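Local atomic coordinates of putative sortase (Streptococcus pneumoniae, PDB entry 2W1J), a protein that probably acts as a class C sortase, a transpeptidase that joins pilin subunits covalently during assembly of the pneumococcal pilus fibre. Residues A54-M59 against H95-S100; D134-H139 against V172-C177. One frame throughout, in Å; residues are numbered along the deposited sequence.

Interaction 1: A54-M59 against H95-S100; sequences AEYARM and HLEGTS
Tyr56 swings its ring toward His95 and Glu97 by holding CG between its own backbone N and carbonyl carbon, chi1 65°. Glu97 reaches back with CG anti to the backbone N, chi1 -172°, and stays extended from there to its carboxylate. The phenol and the imidazole meet at their rims. Tyr56 OH and His95 ND1 are hydrogen-bonded at 2.7 Å, and either could be the donor. ND1 lies close to the plane of the Tyr56 ring. The two rings are turned 46° against each other, and neither lies over the face of the other.

Glu97 instead crosses a face of the phenol. Its CG makes a CH-pi contact 4.0 Å from the ring centroid, displaced toward the rim. The carboxylate lies over the CD2-CE2 side of the ring, its plane close to that of the ring, with Glu97 OE2 3.4 Å from Tyr56 CD2.

Residues 95-100 are part of the sortase beta fold, and the turn carrying Tyr56 packs against them. His95 ends strand 93-95, and the chain then passes through a type II turn from Leu96 to Thr99. Tyr56 sits in a type I turn from Glu55 to Arg58, which runs into a 3-10 segment ahead of strand 65-71.

The far side of the imidazole is also held. His95 NE2 donates to Ser100 O at 2.8 Å, approaching from above the carbonyl plane. With ND1 and NE2 both bonded, the rotation of the ring is fixed. In the turn, Leu96 O accepts from both Thr99 N and Thr99 OG1. The Tyr56 hydroxyl has a further hydrogen-bond partner in Gly83 N, just after strand 76-82.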
ATOM      1  N   ALA A  54       7.703  -1.032  12.684  1.00 15.59           N
ATOM      2  CA  ALA A  54       6.262  -0.937  12.868  1.00 15.09           C
ATOM      3  C   ALA A  54       5.694  -2.307  13.210  1.00 14.91           C
ATOM      4  O   ALA A  54       6.014  -3.293  12.551  1.00 15.70           O
ATOM      5  CB  ALA A  54       5.607  -0.393  11.608  1.00 14.79           C
ATOM      6  N   GLU A  55       4.856  -2.363  14.240  1.00 14.18           N
ATOM      7  CA  GLU A  55       4.344  -3.639  14.731  1.00 14.52           C
ATOM      8  C   GLU A  55       2.840  -3.793  14.539  1.00 14.65           C
ATOM      9  O   GLU A  55       2.267  -4.820  14.903  1.00 15.43           O
ATOM     10  CB  GLU A  55       4.684  -3.814  16.214  1.00 15.07           C
ATOM     11  CG  GLU A  55       6.173  -3.738  16.531  1.00 17.96           C
ATOM     12  CD  GLU A  55       6.492  -4.079  17.978  1.00 22.01           C
ATOM     13  OE1 GLU A  55       6.177  -5.207  18.421  1.00 24.32           O
ATOM     14  OE2 GLU A  55       7.077  -3.221  18.672  1.00 25.02           O
ATOM     15  N   TYR A  56       2.202  -2.779  13.963  1.00 13.94           N
ATOM     16  CA  TYR A  56       0.743  -2.713  13.958  1.00 14.48           C
ATOM     17  C   TYR A  56       0.068  -3.680  12.986  1.00 14.55           C
ATOM     18  O   TYR A  56      -1.135  -3.929  13.099  1.00 16.11           O
ATOM     19  CB  TYR A  56       0.271  -1.286  13.688  1.00 13.99           C
ATOM     20  CG  TYR A  56       0.633  -0.777  12.315  1.00 13.76           C
ATOM     21  CD1 TYR A  56      -0.190  -1.017  11.225  1.00 15.16           C
ATOM     22  CD2 TYR A  56       1.813  -0.079  12.104  1.00 12.44           C
ATOM     23  CE1 TYR A  56       0.140  -0.553   9.964  1.00 13.36           C
ATOM     24  CE2 TYR A  56       2.155   0.388  10.849  1.00 13.03           C
ATOM     25  CZ  TYR A  56       1.316   0.148   9.776  1.00 12.27           C
ATOM     26  OH  TYR A  56       1.675   0.619   8.531  1.00 13.71           O
ATOM     27  N   ALA A  57       0.838  -4.239  12.060  1.00 13.24           N
ATOM     28  CA  ALA A  57       0.285  -5.111  11.024  1.00 13.39           C
ATOM     29  C   ALA A  57       0.796  -6.545  11.106  1.00 12.39           C
ATOM     30  O   ALA A  57       0.712  -7.293  10.130  1.00 12.19           O
ATOM     31  CB  ALA A  57       0.576  -4.522   9.634  1.00 13.97           C
ATOM     32  N   ARG A  58       1.307  -6.952  12.268  1.00 10.80           N
ATOM     33  CA  ARG A  58       1.885  -8.289  12.415  1.00 10.95           C
ATOM     34  C   ARG A  58       0.943  -9.411  11.983  1.00 10.02           C
ATOM     35  O   ARG A  58       1.385 -10.429  11.452  1.00 10.02           O
ATOM     36  CB  ARG A  58       2.395  -8.522  13.840  1.00 10.72           C
ATOM     37  CG  ARG A  58       3.599  -7.665  14.217  1.00 14.02           C
ATOM     38  CD  ARG A  58       4.125  -8.040  15.588  1.00 19.06           C
ATOM     39  NE  ARG A  58       4.845  -9.308  15.554  1.00 23.18           N
ATOM     40  CZ  ARG A  58       5.239  -9.976  16.633  1.00 24.01           C
ATOM     41  NH1 ARG A  58       4.983  -9.499  17.844  1.00 25.90           N
ATOM     42  NH2 ARG A  58       5.891 -11.124  16.500  1.00 25.88           N
ATOM     43  N   MET A  59      -0.354  -9.225  12.210  1.00 10.04           N
ATOM     44  CA  MET A  59      -1.324 -10.266  11.872  1.00 10.65           C
ATOM     45  C   MET A  59      -1.363 -10.580  10.374  1.00  9.83           C
ATOM     46  O   MET A  59      -1.722 -11.689   9.979  1.00  9.97           O
ATOM     47  CB  MET A  59      -2.727  -9.917  12.393  1.00 10.92           C
ATOM     48  CG  MET A  59      -3.533  -8.969  11.512  1.00 12.69           C
ATOM     49  SD  MET A  59      -2.904  -7.275  11.463  1.00 12.55           S
ATOM     50  CE  MET A  59      -3.567  -6.579  12.976  1.00 14.12           C
ATOM     51  N   HIS A  95       3.363   0.589   3.848  1.00  5.53           N
ATOM     52  CA  HIS A  95       1.992   0.957   4.154  1.00  5.09           C
ATOM     53  C   HIS A  95       1.986   2.195   5.050  1.00  4.70           C
ATOM     54  O   HIS A  95       2.698   2.243   6.058  1.00  5.68           O
ATOM     55  CB  HIS A  95       1.305  -0.208   4.854  1.00  5.18           C
ATOM     56  CG  HIS A  95      -0.054   0.134   5.364  1.00  5.36           C
ATOM     57  ND1 HIS A  95      -0.296   0.449   6.684  1.00  5.78           N
ATOM     58  CD2 HIS A  95      -1.240   0.250   4.718  1.00  6.30           C
ATOM     59  CE1 HIS A  95      -1.576   0.744   6.830  1.00  6.89           C
ATOM     60  NE2 HIS A  95      -2.168   0.635   5.654  1.00  6.16           N
ATOM     61  N   LEU A  96       1.183   3.190   4.686  1.00  4.83           N
ATOM     62  CA  LEU A  96       1.103   4.427   5.447  1.00  5.20           C
ATOM     63  C   LEU A  96       0.297   4.247   6.731  1.00  5.49           C
ATOM     64  O   LEU A  96      -0.924   4.074   6.707  1.00  5.59           O
ATOM     65  CB  LEU A  96       0.508   5.542   4.589  1.00  5.18           C
ATOM     66  CG  LEU A  96       0.549   6.976   5.140  1.00  5.68           C
ATOM     67  CD1 LEU A  96       1.970   7.427   5.445  1.00  8.66           C
ATOM     68  CD2 LEU A  96      -0.107   7.937   4.164  1.00  6.76           C
ATOM     69  N   GLU A  97       0.983   4.286   7.868  1.00  5.59           N
ATOM     70  CA  GLU A  97       0.313   4.084   9.145  1.00  6.07           C
ATOM     71  C   GLU A  97      -0.719   5.180   9.378  1.00  6.20           C
ATOM     72  O   GLU A  97      -0.481   6.346   9.055  1.00  5.99           O
ATOM     73  CB  GLU A  97       1.328   4.029  10.292  1.00  6.32           C
ATOM     74  CG  GLU A  97       0.704   3.636  11.630  1.00  7.56           C
ATOM     75  CD  GLU A  97       1.724   3.324  12.716  1.00  8.92           C
ATOM     76  OE1 GLU A  97       2.937   3.528  12.486  1.00  8.85           O
ATOM     77  OE2 GLU A  97       1.304   2.874  13.807  1.00  9.25           O
ATOM     78  N   GLY A  98      -1.879   4.795   9.902  1.00  5.27           N
ATOM     79  CA  GLY A  98      -3.011   5.704  10.009  1.00  5.24           C
ATOM     80  C   GLY A  98      -4.049   5.450   8.930  1.00  4.21           C
ATOM     81  O   GLY A  98      -5.178   5.914   9.050  1.00  4.91           O
ATOM     82  N   THR A  99      -3.673   4.725   7.874  1.00  4.66           N
ATOM     83  CA  THR A  99      -4.624   4.340   6.829  1.00  4.76           C
ATOM     84  C   THR A  99      -5.052   2.882   7.017  1.00  4.25           C
ATOM     85  O   THR A  99      -4.456   2.144   7.802  1.00  4.42           O
ATOM     86  CB  THR A  99      -4.079   4.611   5.397  1.00  4.67           C
ATOM     87  OG1 THR A  99      -3.088   3.642   5.017  1.00  4.80           O
ATOM     88  CG2 THR A  99      -3.512   6.028   5.304  1.00  5.43           C
ATOM     89  N   SER A 100      -6.092   2.455   6.309  1.00  3.93           N
ATOM     90  CA  SER A 100      -6.624   1.106   6.484  1.00  4.28           C
ATOM     91  C   SER A 100      -5.594   0.055   6.084  1.00  3.92           C
ATOM     92  O   SER A 100      -4.842   0.250   5.110  1.00  4.41           O
ATOM     93  CB  SER A 100      -7.848   0.906   5.590  1.00  5.02           C
ATOM     94  OG  SER A 100      -8.826   1.912   5.774  1.00  4.35           O
TER

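Interaction 2: D134-H139 against V172-C177; sequences DKFYVH and VTLLTC
Phe136 meets Leu174 over the face of its ring and Val172 at its edge. Leu174 CD1 sits almost exactly above the ring centre, 4.0 Å from the centroid and 7° off the normal. This is a CH-pi contact, and the two side chains come from opposite directions. The other methyl of Leu174, CD2, lies near Phe136 CE1.

Val172 uses both its backbone and its side chain. Its O is 3.6 Å from Phe136 CZ, close to the ring plane. Its CG1 packs against Phe136 CE1, also at 3.6 Å. The second branch, CG2, faces Val138 CG2 at 4.3 Å, so Val172 touches two residues of strand 135-139. No hydrogen bond joins the two segments.

The first torsion of Phe136 puts CG between the backbone N and the carbonyl carbon, chi1 63°, and this carries the ring across to the other strand. The strand segments run at 100° to each other, with their axes 9.9 Å apart at the closest. Such spacing is bridged by side chains and not by backbone pairing.

Each strand is fixed elsewhere in the sheet. Phe136 and Val138 form backbone bonds with Tyr147 and Met145 of strand 144-155. Strand 170-178 lies between parallel strand 108-113 and antiparallel strand 185-194. Ile71 of strand 65-71 touches both Phe136 and Leu174, which places them in a shared apolar cluster. All four residues in contact across the two segments are buried. Nearly perpendicular strands, packed through aliphatic and aromatic side chains across the interior of a closed sheet, are consistent with the core of the sortase beta-barrel.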
ATOM      1  N   ASP A 134      -6.692   1.953 -15.684  1.00  3.92           N
ATOM      2  CA  ASP A 134      -5.693   0.922 -15.455  1.00  3.80           C
ATOM      3  C   ASP A 134      -5.994   0.162 -14.168  1.00  4.13           C
ATOM      4  O   ASP A 134      -6.554   0.718 -13.219  1.00  4.86           O
ATOM      5  CB  ASP A 134      -4.268   1.495 -15.399  1.00  4.18           C
ATOM      6  CG  ASP A 134      -3.755   1.964 -16.746  1.00  5.89           C
ATOM      7  OD1 ASP A 134      -4.362   1.621 -17.786  1.00  7.35           O
ATOM      8  OD2 ASP A 134      -2.733   2.679 -16.755  1.00  5.64           O
ATOM      9  N   LYS A 135      -5.574  -1.099 -14.120  1.00  4.21           N
ATOM     10  CA  LYS A 135      -5.816  -1.956 -12.958  1.00  5.02           C
ATOM     11  C   LYS A 135      -4.553  -2.204 -12.142  1.00  4.57           C
ATOM     12  O   LYS A 135      -3.431  -2.206 -12.662  1.00  5.12           O
ATOM     13  CB  LYS A 135      -6.446  -3.287 -13.393  1.00  6.15           C
ATOM     14  CG  LYS A 135      -7.860  -3.105 -13.979  1.00  8.85           C
ATOM     15  CD  LYS A 135      -8.500  -4.430 -14.358  1.00 12.47           C
ATOM     16  CE  LYS A 135      -9.831  -4.217 -15.064  1.00 15.45           C
ATOM     17  NZ  LYS A 135     -10.396  -5.502 -15.549  1.00 20.18           N
ATOM     18  N   PHE A 136      -4.741  -2.397 -10.842  1.00  4.41           N
ATOM     19  CA  PHE A 136      -3.679  -2.911 -10.005  1.00  4.06           C
ATOM     20  C   PHE A 136      -4.258  -3.892  -9.006  1.00  4.23           C
ATOM     21  O   PHE A 136      -5.473  -3.935  -8.798  1.00  4.43           O
ATOM     22  CB  PHE A 136      -2.821  -1.809  -9.368  1.00  4.73           C
ATOM     23  CG  PHE A 136      -3.554  -0.891  -8.420  1.00  4.58           C
ATOM     24  CD1 PHE A 136      -3.639  -1.193  -7.067  1.00  5.15           C
ATOM     25  CD2 PHE A 136      -4.084   0.306  -8.866  1.00  5.37           C
ATOM     26  CE1 PHE A 136      -4.271  -0.319  -6.179  1.00  4.36           C
ATOM     27  CE2 PHE A 136      -4.714   1.190  -7.979  1.00  5.37           C
ATOM     28  CZ  PHE A 136      -4.799   0.876  -6.636  1.00  5.11           C
ATOM     29  N   TYR A 137      -3.392  -4.710  -8.424  1.00  4.05           N
ATOM     30  CA  TYR A 137      -3.820  -5.850  -7.623  1.00  4.64           C
ATOM     31  C   TYR A 137      -3.073  -5.828  -6.310  1.00  4.88           C
ATOM     32  O   TYR A 137      -1.844  -5.697  -6.280  1.00  5.94           O
ATOM     33  CB  TYR A 137      -3.582  -7.167  -8.381  1.00  5.04           C
ATOM     34  CG  TYR A 137      -4.324  -7.197  -9.694  1.00  4.78           C
ATOM     35  CD1 TYR A 137      -5.625  -7.682  -9.773  1.00  4.76           C
ATOM     36  CD2 TYR A 137      -3.742  -6.674 -10.842  1.00  5.54           C
ATOM     37  CE1 TYR A 137      -6.321  -7.654 -10.964  1.00  5.88           C
ATOM     38  CE2 TYR A 137      -4.432  -6.641 -12.036  1.00  5.76           C
ATOM     39  CZ  TYR A 137      -5.719  -7.140 -12.087  1.00  6.21           C
ATOM     40  OH  TYR A 137      -6.429  -7.121 -13.261  1.00  7.82           O
ATOM     41  N   VAL A 138      -3.818  -5.938  -5.223  1.00  4.82           N
ATOM     42  CA  VAL A 138      -3.226  -5.955  -3.897  1.00  5.22           C
ATOM     43  C   VAL A 138      -3.363  -7.376  -3.366  1.00  4.95           C
ATOM     44  O   VAL A 138      -4.472  -7.897  -3.241  1.00  6.19           O
ATOM     45  CB  VAL A 138      -3.930  -4.950  -2.963  1.00  5.61           C
ATOM     46  CG1 VAL A 138      -3.351  -5.032  -1.543  1.00  8.12           C
ATOM     47  CG2 VAL A 138      -3.809  -3.532  -3.524  1.00  7.99           C
ATOM     48  N   HIS A 139      -2.226  -8.014  -3.106  1.00  4.97           N
ATOM     49  CA  HIS A 139      -2.173  -9.388  -2.617  1.00  5.33           C
ATOM     50  C   HIS A 139      -1.996  -9.372  -1.116  1.00  5.36           C
ATOM     51  O   HIS A 139      -1.097  -8.697  -0.609  1.00  5.91           O
ATOM     52  CB  HIS A 139      -0.961 -10.113  -3.209  1.00  5.28           C
ATOM     53  CG  HIS A 139      -0.978 -10.239  -4.703  1.00  5.17           C
ATOM     54  ND1 HIS A 139      -1.014 -11.462  -5.337  1.00  7.11           N
ATOM     55  CD2 HIS A 139      -0.934  -9.306  -5.685  1.00  6.38           C
ATOM     56  CE1 HIS A 139      -0.998 -11.278  -6.646  1.00  7.63           C
ATOM     57  NE2 HIS A 139      -0.950  -9.978  -6.885  1.00  6.69           N
ATOM     58  N   VAL A 172      -7.755   2.187  -2.688  1.00  3.78           N
ATOM     59  CA  VAL A 172      -6.329   2.116  -2.389  1.00  4.07           C
ATOM     60  C   VAL A 172      -5.671   3.238  -3.182  1.00  3.93           C
ATOM     61  O   VAL A 172      -5.941   3.401  -4.378  1.00  4.94           O
ATOM     62  CB  VAL A 172      -5.714   0.752  -2.776  1.00  4.08           C
ATOM     63  CG1 VAL A 172      -4.188   0.802  -2.711  1.00  4.85           C
ATOM     64  CG2 VAL A 172      -6.249  -0.343  -1.861  1.00  5.08           C
ATOM     65  N   THR A 173      -4.829   4.018  -2.509  1.00  3.71           N
ATOM     66  CA  THR A 173      -4.027   5.036  -3.181  1.00  4.17           C
ATOM     67  C   THR A 173      -2.560   4.636  -3.150  1.00  4.17           C
ATOM     68  O   THR A 173      -2.027   4.224  -2.111  1.00  4.81           O
ATOM     69  CB  THR A 173      -4.229   6.423  -2.540  1.00  4.76           C
ATOM     70  OG1 THR A 173      -5.588   6.832  -2.751  1.00  5.09           O
ATOM     71  CG2 THR A 173      -3.276   7.479  -3.122  1.00  6.37           C
ATOM     72  N   LEU A 174      -1.928   4.746  -4.315  1.00  4.25           N
ATOM     73  CA  LEU A 174      -0.495   4.566  -4.484  1.00  4.60           C
ATOM     74  C   LEU A 174       0.141   5.953  -4.471  1.00  4.39           C
ATOM     75  O   LEU A 174      -0.260   6.842  -5.230  1.00  4.97           O
ATOM     76  CB  LEU A 174      -0.215   3.817  -5.786  1.00  5.84           C
ATOM     77  CG  LEU A 174      -1.071   2.561  -5.997  1.00  4.65           C
ATOM     78  CD1 LEU A 174      -0.714   1.928  -7.331  1.00  6.15           C
ATOM     79  CD2 LEU A 174      -0.861   1.570  -4.874  1.00  7.18           C
ATOM     80  N   LEU A 175       1.106   6.125  -3.567  1.00  4.84           N
ATOM     81  CA  LEU A 175       1.670   7.427  -3.233  0.50  4.70           C
ATOM     82  C   LEU A 175       3.166   7.465  -3.543  1.00  4.50           C
ATOM     83  O   LEU A 175       3.905   6.589  -3.101  1.00  4.58           O
ATOM     84  CB  LEU A 175       1.457   7.672  -1.735  0.50  4.86           C
ATOM     85  CG  LEU A 175       2.142   8.858  -1.063  0.50  3.95           C
ATOM     86  CD1 LEU A 175       1.624  10.153  -1.663  0.50  5.43           C
ATOM     87  CD2 LEU A 175       1.925   8.845   0.445  0.50  3.57           C
ATOM     88  N   THR A 176       3.604   8.492  -4.274  1.00  4.33           N
ATOM     89  CA  THR A 176       5.037   8.686  -4.501  1.00  4.84           C
ATOM     90  C   THR A 176       5.351  10.173  -4.594  1.00  4.76           C
ATOM     91  O   THR A 176       4.454  11.008  -4.485  1.00  5.22           O
ATOM     92  CB  THR A 176       5.512   7.895  -5.732  1.00  5.15           C
ATOM     93  OG1 THR A 176       6.940   7.832  -5.743  1.00  6.23           O
ATOM     94  CG2 THR A 176       5.012   8.514  -7.033  1.00  6.59           C
ATOM     95  N   CYS A 177       6.621  10.503  -4.794  0.50  4.64           N
ATOM     96  CA  CYS A 177       7.007  11.900  -4.958  0.50  4.71           C
ATOM     97  C   CYS A 177       6.937  12.322  -6.416  0.50  4.70           C
ATOM     98  O   CYS A 177       7.067  11.497  -7.322  0.50  5.75           O
ATOM     99  CB  CYS A 177       8.415  12.139  -4.414  0.50  5.27           C
ATOM    100  SG  CYS A 177       8.516  11.931  -2.633  0.50  4.13           S
TER

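Interaction 2 is buried and almost entirely apolar, with no hydrogen bond across it. Interaction 1 is only partly buried and mixes a polar bond with ring packing. Their centres lie about 16 Å apart, and their nearest atoms are about 4 Å apart without touching. Interaction 1 joins a turn before strand 65-71 to the end of strand 93-95 and the turn after it, whereas interaction 2 joins two strands across the sheet interior. Strand 65-71 links the two places: Met66 touches Ala57 and His95, while Ile71 touches Phe136 and Leu174. Another link runs through His109 of strand 108-113, which bonds to Ser100 OG through its N and to Thr173 OG1 through its NE2.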